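PDB 1TWU: uncharacterized protein YycE from Bacillus subtilis, which is of unknown function but, as a member of the vicinal oxygen chelate superfamily, is probably related to glyoxalases and fosfomycin resistance proteins. Local coordinates for residues 78-83 and 127-132. Sequence-based numbering, arbitrary orientation.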
loop_
_atom_site.group_PDB
_atom_site.type_symbol
_atom_site.label_atom_id
_atom_site.label_comp_id
_atom_site.label_asym_id
_atom_site.label_seq_id
_atom_site.Cartn_x
_atom_site.Cartn_y
_atom_site.Cartn_z
ATOM N N ASP A 78 -7.240 2.659 10.869
ATOM C CA ASP A 78 -7.361 1.316 10.311
ATOM C C ASP A 78 -6.612 1.157 8.985
ATOM O O ASP A 78 -6.688 0.110 8.340
ATOM C CB ASP A 78 -8.832 0.948 10.098
ATOM C CG ASP A 78 -9.573 0.706 11.399
ATOM O OD1 ASP A 78 -8.919 0.358 12.403
ATOM O OD2 ASP A 78 -10.816 0.842 11.409
ATOM N N SER A 79 -5.906 2.203 8.573
ATOM C CA SER A 79 -5.133 2.161 7.337
ATOM C C SER A 79 -3.709 1.783 7.760
ATOM O O SER A 79 -2.974 2.600 8.331
ATOM C CB SER A 79 -5.164 3.525 6.654
ATOM O OG SER A 79 -4.717 3.402 5.323
ATOM N N LEU A 80 -3.338 0.533 7.478
ATOM C CA LEU A 80 -2.051 -0.018 7.886
ATOM C C LEU A 80 -1.083 -0.491 6.797
ATOM O O LEU A 80 -1.454 -0.718 5.641
ATOM C CB LEU A 80 -2.291 -1.226 8.802
ATOM C CG LEU A 80 -3.039 -1.257 10.143
ATOM C CD1 LEU A 80 -3.668 0.074 10.484
ATOM C CD2 LEU A 80 -4.075 -2.379 10.085
ATOM N N LEU A 81 0.171 -0.638 7.217
ATOM C CA LEU A 81 1.249 -1.194 6.404
ATOM C C LEU A 81 1.804 -2.194 7.413
ATOM O O LEU A 81 2.423 -1.805 8.401
ATOM C CB LEU A 81 2.326 -0.164 6.043
ATOM C CG LEU A 81 3.566 -0.816 5.397
ATOM C CD1 LEU A 81 3.149 -1.629 4.183
ATOM C CD2 LEU A 81 4.584 0.239 4.992
ATOM N N VAL A 82 1.552 -3.476 7.184
ATOM C CA VAL A 82 1.997 -4.497 8.117
ATOM C C VAL A 82 3.233 -5.290 7.701
ATOM O O VAL A 82 3.298 -5.858 6.608
ATOM C CB VAL A 82 0.864 -5.506 8.411
ATOM C CG1 VAL A 82 1.270 -6.413 9.567
ATOM C CG2 VAL A 82 -0.427 -4.773 8.736
ATOM N N PHE A 83 4.219 -5.316 8.593
ATOM C CA PHE A 83 5.447 -6.064 8.377
ATOM C C PHE A 83 5.376 -7.273 9.303
ATOM O O PHE A 83 5.320 -7.107 10.521
ATOM C CB PHE A 83 6.664 -5.224 8.759
ATOM C CG PHE A 83 7.035 -4.176 7.744
ATOM C CD1 PHE A 83 7.597 -4.539 6.520
ATOM C CD2 PHE A 83 6.852 -2.821 8.023
ATOM C CE1 PHE A 83 7.975 -3.569 5.594
ATOM C CE2 PHE A 83 7.225 -1.844 7.102
ATOM C CZ PHE A 83 7.789 -2.218 5.884
ATOM N N ARG A 127 -0.194 4.057 9.858
ATOM C CA ARG A 127 0.081 3.066 10.897
ATOM C C ARG A 127 1.014 1.953 10.402
ATOM O O ARG A 127 0.629 1.114 9.586
ATOM C CB ARG A 127 -1.233 2.446 11.404
ATOM C CG ARG A 127 -2.203 3.412 12.099
ATOM C CD ARG A 127 -1.653 3.902 13.422
ATOM N NE ARG A 127 -2.495 4.915 14.061
ATOM C CZ ARG A 127 -3.459 4.666 14.946
ATOM N NH1 ARG A 127 -3.736 3.425 15.319
ATOM N NH2 ARG A 127 -4.126 5.671 15.489
ATOM N N ILE A 128 2.245 1.958 10.899
ATOM C CA ILE A 128 3.218 0.944 10.517
ATOM C C ILE A 128 3.201 -0.141 11.606
ATOM O O ILE A 128 3.599 0.086 12.754
ATOM C CB ILE A 128 4.644 1.553 10.379
ATOM C CG1 ILE A 128 4.582 2.862 9.583
ATOM C CG2 ILE A 128 5.571 0.569 9.668
ATOM C CD1 ILE A 128 3.923 2.731 8.227
ATOM N N VAL A 129 2.728 -1.324 11.237
ATOM C CA VAL A 129 2.631 -2.421 12.185
ATOM C C VAL A 129 3.698 -3.489 11.992
ATOM O O VAL A 129 4.042 -3.868 10.873
ATOM C CB VAL A 129 1.229 -3.086 12.104
ATOM C CG1 VAL A 129 1.046 -4.096 13.241
ATOM C CG2 VAL A 129 0.157 -2.015 12.158
ATOM N N PHE A 130 4.230 -3.959 13.110
ATOM C CA PHE A 130 5.229 -5.016 13.114
ATOM C C PHE A 130 4.583 -6.160 13.901
ATOM O O PHE A 130 4.449 -6.094 15.126
ATOM C CB PHE A 130 6.505 -4.505 13.784
ATOM C CG PHE A 130 7.116 -3.332 13.072
ATOM C CD1 PHE A 130 8.044 -3.526 12.050
ATOM C CD2 PHE A 130 6.717 -2.035 13.378
ATOM C CE1 PHE A 130 8.567 -2.442 11.338
ATOM C CE2 PHE A 130 7.229 -0.946 12.676
ATOM C CZ PHE A 130 8.157 -1.149 11.651
ATOM N N MET A 131 4.148 -7.189 13.179
ATOM C CA MET A 131 3.483 -8.336 13.787
ATOM C C MET A 131 4.425 -9.533 13.916
ATOM O O MET A 131 5.088 -9.938 12.952
ATOM C CB MET A 131 2.241 -8.709 12.963
ATOM C CG MET A 131 1.387 -9.850 13.530
ATOM S SD MET A 131 0.778 -9.621 15.223
ATOM C CE MET A 131 -0.156 -8.144 15.060
ATOM N N ASN A 132 4.484 -10.089 15.122
ATOM C CA ASN A 132 5.348 -11.228 15.392
ATOM C C ASN A 132 4.731 -12.519 14.884
ATOM O O ASN A 132 4.263 -13.337 15.670
ATOM C CB ASN A 132 5.607 -11.357 16.893
ATOM C CG ASN A 132 6.743 -12.314 17.205
ATOM O OD1 ASN A 132 6.840 -12.838 18.314
ATOM N ND2 ASN A 132 7.619 -12.533 16.230
#
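Residues 80-83 and 127-131 form a parallel strand pair, with axes 4.7 Å apart at 24°, in which Leu-80, Leu-81, Val-82 and Phe-83 lie beside Arg-127, Ile-128, Val-129 and Phe-130. Four good backbone hydrogen bonds carry the register, Leu-81 and Phe-83 each giving an N-H and a carbonyl. Phe-83 N to Val-129 O is the shortest, at 2.7 Å, and nearly straight (176° at the hydrogen). Where the pair begins, Arg-127 N reaches Ser-79 O only weakly, at 3.5 Å.

One face carries Leu-80, Val-82, Arg-127 and Val-129. Leu-80 CD1 meets Arg-127 CB at 3.5 Å, while its CG rests on Val-129 CG2. The arginine chain bends at chi2 and leads away from the pair, where NE forms a salt bridge with Glu-121. Val-82 and Val-129 stand side by side.

On the other face, Leu-81 CB touches Ile-128 CD1 at 4.0 Å. The isoleucine's CG2, anti to its backbone N, meets the Phe-83 ring at the edge, in plane, nearest CE2. Phe-83 and Phe-130 point the same way with planes 17° apart, but their centroids are 5.6 Å apart and the rings barely overlap; the closest side-chain approach is CD2 of Phe-83 to CE1 of Phe-130 (3.8 Å), so this is no full stack. Trp-113 of helix 111-114 packs on both valines, and Leu-91 and Thr-95 of helix 88-100 on Phe-130.

Pairing of the first and last strands of the C-terminal βαβββ module is characteristic of the vicinal oxygen chelate fold. Strand 80-84 also pairs antiparallel with a strand of the second subunit, continuing the sheet across the dimer. The chemistry implies a buried, largely apolar junction, its alignment set by backbone bonds, with apolar side chains packing on both faces and partly exposed Arg-127 leading its charged end away.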